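Local coordinates for fatty Acid Kinase (Fak) B3 protein (Streptococcus pneumoniae, PDB 6CNG), which binds long-chain fatty acids, here linoleic acid, and probably serves as a lipid-carrying subunit of fatty acid kinase, at residues 21-26 / 154-159; 57-62 / 68-73; 101-106 / 115-120; 221-226 / 232-237. All blocks are in the same frame, centred on the assembly; numbering follows the deposited sequence. Where two conformers were deposited one is given.

Overall arrangement
Contacts 1, 2 and 3 all reach the mixed sheet that contains strands 23-28, 43-54, 57-60 and 100-105, whereas contact 4 belongs to the second sheet, at the outermost strand 219-226. Contacts 1 and 3 touch: strands 23-28 and 100-105 are parallel neighbours, with Ile26 N 2.8 Å from Phe102 O, and the centres of the two contacts lie about 17 Å apart. Contact 2 stands off, its nearest atoms about 11 Å from contact 1 and about 8 Å from contact 3. Linoleic acid lies about 10 Å from the side chain of Thr105 in contact 3 and about 11 Å from that of Met70 in contact 2. Contact 4 is remote, its centre about 37 Å from that of contact 1.

Contact 1: 21-26 / 154-159; sequences MTWKII and DLIDQG
Ile156 lays its branches over one face of the Trp23 indole, and the two side chains slide past each other in opposite directions. Its CG2 sits 3.8 Å from the centroid of the five-membered ring, only 9° off the ring normal, a CH-pi contact directly over the face. The other branch serves the six-membered ring: Ile156 CD1 comes within 3.5 Å of Trp23 CE3, and Ile156 CG1 follows at 3.7 Å from the same carbon. In Ile156, chi1 -64° sets CG2 anti to the backbone N and CG1 anti to the carbonyl carbon, which spreads the two branches over the two rings of the indole. Here strand 23-28 of the parallel part of the first sheet meets the last turns of helix 143-157, which packs on one face of that sheet. Farther along the strand Ile25 joins in more loosely, its CD1 4.3 Å from Ile156 CD1, while Val149, Leu152 and Asn153 of the same helix also touch Ile25. Phe102 of strand 100-105 and Thr43 of strand 43-54 border the indole. The chain leaves helical geometry at Gly159 in a Schellman motif, with Gly159 N donating to Ile156 O at 2.9 Å.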
# COMPACT_ATOMS: atom_id res chain seq x y z
N MET A 21 -9.81 22.85 15.40
CA MET A 21 -8.59 21.98 15.36
C MET A 21 -8.87 20.67 14.62
O MET A 21 -9.16 19.66 15.24
CB MET A 21 -8.13 21.66 16.78
CG MET A 21 -6.85 20.85 16.86
SD MET A 21 -5.32 21.81 16.67
CE MET A 21 -4.22 20.66 17.45
N THR A 22 -8.72 20.70 13.30
CA THR A 22 -9.13 19.60 12.44
C THR A 22 -7.92 18.95 11.80
O THR A 22 -6.87 19.57 11.61
CB THR A 22 -10.11 20.04 11.35
OG1 THR A 22 -9.50 20.96 10.47
CG2 THR A 22 -11.35 20.70 11.95
N TRP A 23 -8.08 17.66 11.52
CA TRP A 23 -7.04 16.82 10.96
C TRP A 23 -7.60 16.00 9.80
O TRP A 23 -8.73 15.51 9.85
CB TRP A 23 -6.54 15.81 11.98
CG TRP A 23 -6.08 16.37 13.23
CD1 TRP A 23 -6.84 16.84 14.23
CD2 TRP A 23 -4.74 16.50 13.65
NE1 TRP A 23 -6.06 17.26 15.26
CE2 TRP A 23 -4.76 17.07 14.92
CE3 TRP A 23 -3.52 16.21 13.07
CZ2 TRP A 23 -3.62 17.33 15.62
CZ3 TRP A 23 -2.39 16.47 13.76
CH2 TRP A 23 -2.44 17.01 15.02
N LYS A 24 -6.79 15.85 8.75
CA LYS A 24 -7.09 14.93 7.67
C LYS A 24 -5.90 14.02 7.44
O LYS A 24 -4.75 14.48 7.40
CB LYS A 24 -7.47 15.66 6.38
CG LYS A 24 -8.92 15.57 6.05
CD LYS A 24 -9.31 16.36 4.80
CE LYS A 24 -10.81 16.30 4.52
NZ LYS A 24 -11.25 16.98 3.24
N ILE A 25 -6.17 12.73 7.30
CA ILE A 25 -5.21 11.76 6.79
C ILE A 25 -5.66 11.41 5.38
O ILE A 25 -6.76 10.88 5.18
CB ILE A 25 -5.14 10.51 7.68
CG1 ILE A 25 -4.68 10.88 9.08
CG2 ILE A 25 -4.21 9.49 7.05
CD1 ILE A 25 -4.84 9.74 10.07
N ILE A 26 -4.80 11.71 4.41
CA ILE A 26 -5.07 11.48 3.00
C ILE A 26 -4.12 10.41 2.50
O ILE A 26 -2.95 10.38 2.89
CB ILE A 26 -4.90 12.77 2.17
CG1 ILE A 26 -5.61 13.93 2.84
CG2 ILE A 26 -5.44 12.55 0.78
CD1 ILE A 26 -5.45 15.24 2.15
N ASP A 154 -3.45 6.67 15.29
CA ASP A 154 -3.01 6.43 16.65
C ASP A 154 -2.41 7.70 17.25
O ASP A 154 -2.83 8.16 18.31
CB ASP A 154 -1.96 5.32 16.64
CG ASP A 154 -2.52 3.93 16.50
OD1 ASP A 154 -3.75 3.74 16.38
OD2 ASP A 154 -1.67 3.01 16.50
N LEU A 155 -1.40 8.26 16.58
CA LEU A 155 -0.66 9.40 17.11
C LEU A 155 -1.57 10.58 17.37
O LEU A 155 -1.36 11.31 18.34
CB LEU A 155 0.48 9.82 16.19
CG LEU A 155 1.47 8.73 15.79
CD1 LEU A 155 2.23 9.13 14.60
CD2 LEU A 155 2.40 8.41 16.91
N ILE A 156 -2.57 10.81 16.51
CA ILE A 156 -3.47 11.93 16.74
C ILE A 156 -4.38 11.66 17.93
O ILE A 156 -4.60 12.55 18.77
CB ILE A 156 -4.29 12.26 15.49
CG1 ILE A 156 -3.39 12.71 14.36
CG2 ILE A 156 -5.22 13.34 15.82
CD1 ILE A 156 -4.08 12.75 12.99
N ASP A 157 -4.93 10.46 18.01
CA ASP A 157 -5.69 10.04 19.18
C ASP A 157 -4.88 10.25 20.45
O ASP A 157 -5.44 10.55 21.51
CB ASP A 157 -6.06 8.56 19.06
CG ASP A 157 -7.21 8.15 19.96
OD1 ASP A 157 -8.21 8.88 20.05
OD2 ASP A 157 -7.13 7.07 20.57
N GLN A 158 -3.58 10.11 20.36
CA GLN A 158 -2.74 10.26 21.53
C GLN A 158 -2.56 11.70 21.96
O GLN A 158 -2.07 11.93 23.06
CB GLN A 158 -1.39 9.61 21.24
CG GLN A 158 -1.49 8.11 21.13
CD GLN A 158 -0.18 7.47 20.73
OE1 GLN A 158 0.89 8.02 20.97
NE2 GLN A 158 -0.26 6.29 20.14
N GLY A 159 -2.93 12.66 21.14
CA GLY A 159 -2.91 14.03 21.56
C GLY A 159 -1.70 14.82 21.16
O GLY A 159 -1.46 15.88 21.75

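Contact 2: 57-62 / 68-73; sequences QVFVDD and DQMMET
Phe59 meets Met70 where strand 57-60, the second strand of a beta hairpin with antiparallel strand 43-54, is covered by helix 67-76: the axes of the short segments run at 144° to one another and approach to 10.2 Å. The Met70 side chain is about 9 Å from that of Ser83, by similarity a fatty-acid-binding residue. The main interaction is CH-pi. Met70 CG stands over one face of the Phe59 ring, 3.8 Å from the centroid but offset toward the rim, and is nearest to Phe59 CG at 3.6 Å. With chi1 at -174°, Met70 CG points away from its own backbone N and is carried over the phenyl face, while the chain beyond it bends at both later torsions. The sulfur is thereby placed obliquely to the ring, with Met70 SD 5.4 Å from the Phe59 centroid and 30° off the normal, a Met-aromatic contact.

Apolar packing extends this toward the end of the helix segment. The methyl Thr73 CG2 approaches Phe59 CZ obliquely at 4.3 Å. Val54 touches Phe59 and Thr73, Ile52 touches Met70, and Leu65 packs on Phe59. Separately, Gln57 brings its amide oxygen OE1 to 4.4 Å from Thr73 CG2, a loose van der Waals contact.

Polar bonding stays within the helix: Gln69 O accepts from two donors that arrive on opposite faces of its carbonyl plane, Thr73 N and Thr73 OG1, the latter at 2.8 Å.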
# COMPACT_ATOMS: atom_id res chain seq x y z
N GLN A 57 -12.25 1.87 -21.68
CA GLN A 57 -12.99 2.01 -20.43
C GLN A 57 -12.05 2.39 -19.29
O GLN A 57 -10.92 1.90 -19.19
CB GLN A 57 -13.70 0.70 -20.08
CG GLN A 57 -14.54 0.77 -18.82
CD GLN A 57 -15.53 -0.38 -18.70
OE1 GLN A 57 -15.34 -1.46 -19.29
NE2 GLN A 57 -16.60 -0.15 -17.93
N VAL A 58 -12.51 3.27 -18.41
CA VAL A 58 -11.71 3.72 -17.29
C VAL A 58 -12.38 3.31 -15.99
O VAL A 58 -13.59 3.46 -15.82
CB VAL A 58 -11.49 5.24 -17.32
CG1 VAL A 58 -10.82 5.67 -16.06
CG2 VAL A 58 -10.66 5.62 -18.51
N PHE A 59 -11.58 2.78 -15.08
CA PHE A 59 -12.04 2.39 -13.77
C PHE A 59 -11.36 3.30 -12.76
O PHE A 59 -10.13 3.47 -12.79
CB PHE A 59 -11.69 0.93 -13.51
CG PHE A 59 -12.34 -0.02 -14.47
CD1 PHE A 59 -11.72 -0.34 -15.67
CD2 PHE A 59 -13.55 -0.61 -14.18
CE1 PHE A 59 -12.31 -1.22 -16.54
CE2 PHE A 59 -14.15 -1.50 -15.06
CZ PHE A 59 -13.53 -1.81 -16.23
N VAL A 60 -12.15 3.91 -11.91
CA VAL A 60 -11.63 4.77 -10.87
C VAL A 60 -11.63 3.97 -9.58
O VAL A 60 -12.63 3.35 -9.22
CB VAL A 60 -12.44 6.05 -10.74
CG1 VAL A 60 -11.88 6.89 -9.63
CG2 VAL A 60 -12.39 6.80 -12.05
N ASP A 61 -10.48 3.97 -8.90
CA ASP A 61 -10.26 3.10 -7.74
C ASP A 61 -10.71 3.80 -6.47
O ASP A 61 -9.91 4.14 -5.59
CB ASP A 61 -8.80 2.69 -7.65
CG ASP A 61 -8.53 1.59 -6.61
OD1 ASP A 61 -9.47 0.91 -6.15
OD2 ASP A 61 -7.36 1.40 -6.25
N ASP A 62 -12.01 4.03 -6.40
CA ASP A 62 -12.68 4.47 -5.19
C ASP A 62 -13.56 3.33 -4.70
O ASP A 62 -13.62 2.25 -5.29
CB ASP A 62 -13.41 5.78 -5.43
CG ASP A 62 -14.56 5.64 -6.34
OD1 ASP A 62 -15.12 4.54 -6.40
OD2 ASP A 62 -14.92 6.64 -7.00
N ASP A 68 -13.87 -6.87 -8.71
CA ASP A 68 -13.92 -8.15 -9.41
C ASP A 68 -14.26 -7.98 -10.89
O ASP A 68 -13.72 -8.70 -11.73
CB ASP A 68 -14.89 -9.09 -8.69
CG ASP A 68 -14.31 -9.60 -7.35
OD1 ASP A 68 -13.08 -9.61 -7.22
OD2 ASP A 68 -15.09 -9.99 -6.44
N GLN A 69 -15.10 -7.01 -11.22
CA GLN A 69 -15.46 -6.79 -12.62
C GLN A 69 -14.31 -6.14 -13.37
O GLN A 69 -14.07 -6.43 -14.54
CB GLN A 69 -16.70 -5.91 -12.67
CG GLN A 69 -16.85 -5.10 -13.92
CD GLN A 69 -16.90 -5.97 -15.15
OE1 GLN A 69 -16.35 -5.61 -16.19
NE2 GLN A 69 -17.56 -7.12 -15.04
N MET A 70 -13.58 -5.25 -12.71
CA MET A 70 -12.41 -4.65 -13.34
C MET A 70 -11.37 -5.71 -13.68
O MET A 70 -10.85 -5.75 -14.80
CB MET A 70 -11.83 -3.64 -12.37
CG MET A 70 -10.70 -2.84 -12.92
SD MET A 70 -9.41 -2.67 -11.73
CE MET A 70 -8.71 -4.28 -11.76
N MET A 71 -11.07 -6.57 -12.73
CA MET A 71 -10.06 -7.59 -12.97
C MET A 71 -10.49 -8.52 -14.10
O MET A 71 -9.69 -8.86 -14.97
CB MET A 71 -9.81 -8.35 -11.67
CG MET A 71 -9.16 -7.49 -10.59
SD MET A 71 -7.43 -7.01 -10.88
CE MET A 71 -6.60 -8.55 -10.59
N GLU A 72 -11.76 -8.97 -14.07
CA GLU A 72 -12.27 -9.85 -15.13
C GLU A 72 -12.08 -9.22 -16.49
O GLU A 72 -11.64 -9.87 -17.44
CB GLU A 72 -13.76 -10.11 -14.88
CG GLU A 72 -14.43 -11.08 -15.87
CD GLU A 72 -15.81 -11.53 -15.43
OE1 GLU A 72 -16.44 -12.32 -16.18
OE2 GLU A 72 -16.28 -11.12 -14.35
N THR A 73 -12.38 -7.93 -16.59
CA THR A 73 -12.23 -7.21 -17.84
C THR A 73 -10.78 -7.11 -18.23
O THR A 73 -10.43 -7.32 -19.40
CB THR A 73 -12.84 -5.82 -17.69
OG1 THR A 73 -14.21 -5.97 -17.34
CG2 THR A 73 -12.75 -5.05 -18.97

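Contact 3: 101-106 / 115-120; sequences IFLVTI and NSAQLA
Leu103 drives a methyl into the helix at Ala117: Leu103 CD1 lies 3.4 Å from Ala117 CB, closer than usual van der Waals contact for two carbons. In the leucine, CG is anti to the backbone N (chi1 -168°) and CD1 carries the line on (chi2 -179°), which puts that methyl at the helix while CD2 branches off, 3.9 Å from Ala117 CB. Thr105, two residues on, adds its methyl beside Leu103 CD2, CG2 standing 3.9 Å from Ala117 CB. The polar branch of Thr105 stays on its own strand end: OG1 donates to Ile106 O at 2.9 Å, tilted 33° from the carbonyl plane.

Away from this point the contact thins out. Gln118 and Asn115 direct their CB atoms away from the strand, and with Leu119 they form the exposed side of the helix. Ala120 does face inward, but it touches Tyr91 and Phe95 of helix 88-95 rather than the strand segment, and Tyr91 touches Ala117 also. Strand 100-105, helix 113-127 and strand 132-137 make up a parallel beta-alpha-beta unit, whose connection after the first strand carries Ser111, a probable fatty-acid-binding residue by comparison with relatives.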
# COMPACT_ATOMS: atom_id res chain seq x y z
N ILE A 101 -2.81 18.37 7.95
CA ILE A 101 -2.96 17.38 6.88
C ILE A 101 -1.70 16.54 6.72
O ILE A 101 -0.61 17.07 6.55
CB ILE A 101 -3.30 18.04 5.53
CG1 ILE A 101 -4.61 18.81 5.61
CG2 ILE A 101 -3.39 17.00 4.45
CD1 ILE A 101 -4.80 19.79 4.50
N PHE A 102 -1.88 15.22 6.75
CA PHE A 102 -0.86 14.25 6.38
C PHE A 102 -1.31 13.52 5.13
O PHE A 102 -2.47 13.15 4.99
CB PHE A 102 -0.62 13.24 7.49
CG PHE A 102 -0.09 13.86 8.70
CD1 PHE A 102 -0.91 14.50 9.58
CD2 PHE A 102 1.27 13.90 8.91
CE1 PHE A 102 -0.39 15.14 10.69
CE2 PHE A 102 1.78 14.53 10.00
CZ PHE A 102 0.96 15.14 10.88
N LEU A 103 -0.36 13.29 4.25
CA LEU A 103 -0.64 12.70 2.96
C LEU A 103 0.39 11.62 2.76
O LEU A 103 1.58 11.90 2.67
CB LEU A 103 -0.57 13.78 1.88
CG LEU A 103 -1.09 13.47 0.49
CD1 LEU A 103 -0.90 14.67 -0.39
CD2 LEU A 103 -0.45 12.24 -0.12
N VAL A 104 -0.06 10.38 2.69
CA VAL A 104 0.80 9.24 2.43
C VAL A 104 0.52 8.78 1.02
O VAL A 104 -0.62 8.45 0.68
CB VAL A 104 0.53 8.11 3.42
CG1 VAL A 104 1.56 7.00 3.27
CG2 VAL A 104 0.52 8.64 4.81
N THR A 105 1.56 8.72 0.20
CA THR A 105 1.47 8.18 -1.13
C THR A 105 2.16 6.83 -1.23
O THR A 105 3.05 6.47 -0.46
CB THR A 105 2.08 9.11 -2.16
OG1 THR A 105 3.50 9.07 -2.07
CG2 THR A 105 1.60 10.50 -1.96
N ILE A 106 1.72 6.08 -2.22
CA ILE A 106 2.46 4.94 -2.68
C ILE A 106 3.84 5.40 -3.15
O ILE A 106 4.08 6.59 -3.43
CB ILE A 106 1.60 4.36 -3.82
CG1 ILE A 106 1.83 2.86 -3.99
CG2 ILE A 106 1.79 5.20 -5.12
CD1 ILE A 106 0.92 2.18 -5.03
N ASN A 115 4.81 12.88 -6.60
CA ASN A 115 5.16 14.12 -7.28
C ASN A 115 3.96 15.06 -7.34
O ASN A 115 4.10 16.25 -7.09
CB ASN A 115 5.69 13.80 -8.68
CG ASN A 115 6.12 15.03 -9.47
OD1 ASN A 115 5.35 15.61 -10.22
ND2 ASN A 115 7.36 15.42 -9.30
N SER A 116 2.78 14.54 -7.67
CA SER A 116 1.58 15.37 -7.66
C SER A 116 1.27 15.87 -6.27
O SER A 116 0.80 17.00 -6.10
CB SER A 116 0.39 14.58 -8.19
OG SER A 116 0.44 14.49 -9.58
N ALA A 117 1.47 15.02 -5.25
CA ALA A 117 1.19 15.43 -3.89
C ALA A 117 2.14 16.52 -3.46
O ALA A 117 1.74 17.43 -2.73
CB ALA A 117 1.34 14.23 -2.95
N GLN A 118 3.39 16.45 -3.87
CA GLN A 118 4.34 17.48 -3.50
C GLN A 118 3.92 18.81 -4.07
O GLN A 118 4.02 19.85 -3.41
CB GLN A 118 5.72 17.12 -4.00
CG GLN A 118 6.40 16.02 -3.24
CD GLN A 118 7.74 15.62 -3.86
OE1 GLN A 118 7.81 15.30 -5.05
NE2 GLN A 118 8.80 15.63 -3.06
N LEU A 119 3.44 18.79 -5.31
CA LEU A 119 3.03 20.03 -5.95
C LEU A 119 1.76 20.57 -5.31
O LEU A 119 1.65 21.75 -5.04
CB LEU A 119 2.84 19.79 -7.44
CG LEU A 119 2.35 21.01 -8.22
CD1 LEU A 119 3.25 22.21 -8.09
CD2 LEU A 119 2.20 20.64 -9.64
N ALA A 120 0.78 19.70 -5.08
CA ALA A 120 -0.46 20.11 -4.43
C ALA A 120 -0.18 20.81 -3.11
O ALA A 120 -0.81 21.83 -2.79
CB ALA A 120 -1.32 18.89 -4.20

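Contact 4: 221-226 / 232-237; sequences LLQKAR and VQAAYD
The carboxamide of Gln223 ends against the methyl of Ala234, and its carbonyl oxygen makes the approach: Gln223 OE1 is 3.3 Å from Ala234 CB, with Gln223 CD behind it at 3.9 Å. The carboxylate of Asp237, on the next turn of the helix, is held by the amide of Gln233. Gln233 NE2 donates to Asp237 OD1 at 3.0 Å from the syn side, 35° out of the carboxylate plane, while the donor's own amide plane runs almost straight at the acceptor. Asp237 OD1 also lies at the edge of the Tyr236 ring, in its plane.

A water joins the Gln223 amide to the Asp237 carboxylate, donating to Gln223 OE1 at 2.8 Å and more weakly to Asp237 OD2. With chi2 at -169° the Gln223 chain runs extended beyond CG and carries the amide across to the helix; its NE2 bonds to Glu238. Ala225 meets Ala234 only methyl to methyl, the two CB atoms 4.5 Å apart.

Leu222 and Gln223 both face Val210 of strand 207-213 in a classic beta bulge. Strand 219-226 is outermost in the second sheet; helix 228-242 covers it on the Ala234 side and packs through Val232, Ala235 and Tyr236 against Leu263 of helix 257-270.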
# COMPACT_ATOMS: atom_id res chain seq x y z
N LEU A 221 13.77 -8.76 -5.36
CA LEU A 221 13.57 -10.17 -5.18
C LEU A 221 14.33 -10.69 -3.97
O LEU A 221 15.45 -10.26 -3.68
CB LEU A 221 14.07 -10.89 -6.41
CG LEU A 221 13.92 -12.39 -6.42
CD1 LEU A 221 12.49 -12.80 -6.31
CD2 LEU A 221 14.54 -12.89 -7.69
N LEU A 222 13.72 -11.66 -3.30
CA LEU A 222 14.30 -12.28 -2.12
C LEU A 222 14.34 -13.79 -2.26
O LEU A 222 15.33 -14.43 -1.89
CB LEU A 222 13.47 -11.97 -0.88
CG LEU A 222 13.40 -10.53 -0.41
CD1 LEU A 222 12.56 -10.47 0.80
CD2 LEU A 222 14.75 -9.94 -0.14
N GLN A 223 13.25 -14.37 -2.72
CA GLN A 223 13.18 -15.81 -2.89
C GLN A 223 12.22 -16.10 -4.02
O GLN A 223 11.29 -15.34 -4.29
CB GLN A 223 12.69 -16.57 -1.64
CG GLN A 223 13.67 -16.61 -0.49
CD GLN A 223 13.25 -17.59 0.59
OE1 GLN A 223 12.62 -18.62 0.30
NE2 GLN A 223 13.57 -17.27 1.85
N LYS A 224 12.49 -17.19 -4.70
CA LYS A 224 11.52 -17.82 -5.58
C LYS A 224 11.02 -19.04 -4.82
O LYS A 224 11.83 -19.80 -4.27
CB LYS A 224 12.20 -18.22 -6.88
CG LYS A 224 13.04 -17.10 -7.54
CD LYS A 224 13.95 -17.60 -8.68
CE LYS A 224 15.23 -16.77 -8.83
NZ LYS A 224 15.13 -15.61 -9.80
N ALA A 225 9.71 -19.18 -4.70
CA ALA A 225 9.14 -20.33 -4.00
C ALA A 225 8.26 -21.09 -4.96
O ALA A 225 7.39 -20.50 -5.60
CB ALA A 225 8.32 -19.89 -2.80
N ARG A 226 8.51 -22.40 -5.07
CA ARG A 226 7.73 -23.27 -5.96
C ARG A 226 6.54 -23.79 -5.17
O ARG A 226 6.66 -24.76 -4.41
CB ARG A 226 8.57 -24.42 -6.49
CG ARG A 226 7.78 -25.42 -7.34
CD ARG A 226 8.60 -25.94 -8.50
NE ARG A 226 8.34 -25.16 -9.71
CZ ARG A 226 9.26 -24.79 -10.60
NH1 ARG A 226 10.54 -25.11 -10.46
NH2 ARG A 226 8.88 -24.09 -11.66
N VAL A 232 4.42 -19.87 1.83
CA VAL A 232 4.18 -19.47 3.21
C VAL A 232 5.46 -19.58 4.02
O VAL A 232 5.83 -18.66 4.75
CB VAL A 232 3.01 -20.25 3.83
CG1 VAL A 232 2.92 -19.96 5.33
CG2 VAL A 232 1.72 -19.84 3.14
N GLN A 233 6.17 -20.71 3.90
CA GLN A 233 7.42 -20.87 4.62
C GLN A 233 8.39 -19.73 4.31
O GLN A 233 9.02 -19.18 5.22
CB GLN A 233 8.04 -22.23 4.31
CG GLN A 233 9.27 -22.60 5.16
CD GLN A 233 8.96 -22.87 6.62
OE1 GLN A 233 8.13 -23.74 6.97
NE2 GLN A 233 9.66 -22.15 7.50
N ALA A 234 8.51 -19.36 3.04
CA ALA A 234 9.44 -18.31 2.65
C ALA A 234 9.04 -16.99 3.28
O ALA A 234 9.89 -16.25 3.76
CB ALA A 234 9.47 -18.16 1.14
N ALA A 235 7.75 -16.69 3.26
CA ALA A 235 7.27 -15.44 3.83
C ALA A 235 7.47 -15.40 5.34
O ALA A 235 7.81 -14.36 5.89
CB ALA A 235 5.80 -15.29 3.48
N TYR A 236 7.26 -16.52 6.02
CA TYR A 236 7.53 -16.59 7.44
C TYR A 236 9.02 -16.43 7.71
O TYR A 236 9.41 -15.67 8.59
CB TYR A 236 7.05 -17.95 7.94
CG TYR A 236 7.41 -18.33 9.35
CD1 TYR A 236 6.56 -18.06 10.39
CD2 TYR A 236 8.58 -19.01 9.63
CE1 TYR A 236 6.87 -18.42 11.68
CE2 TYR A 236 8.89 -19.38 10.91
CZ TYR A 236 8.03 -19.08 11.94
OH TYR A 236 8.28 -19.43 13.23
N ASP A 237 9.85 -17.16 6.98
CA ASP A 237 11.29 -17.05 7.17
C ASP A 237 11.76 -15.63 6.92
O ASP A 237 12.56 -15.09 7.68
CB ASP A 237 12.01 -18.00 6.21
CG ASP A 237 11.81 -19.45 6.55
OD1 ASP A 237 11.51 -19.78 7.71
OD2 ASP A 237 11.98 -20.30 5.67
O HOH W 1 12.33 -20.48 2.36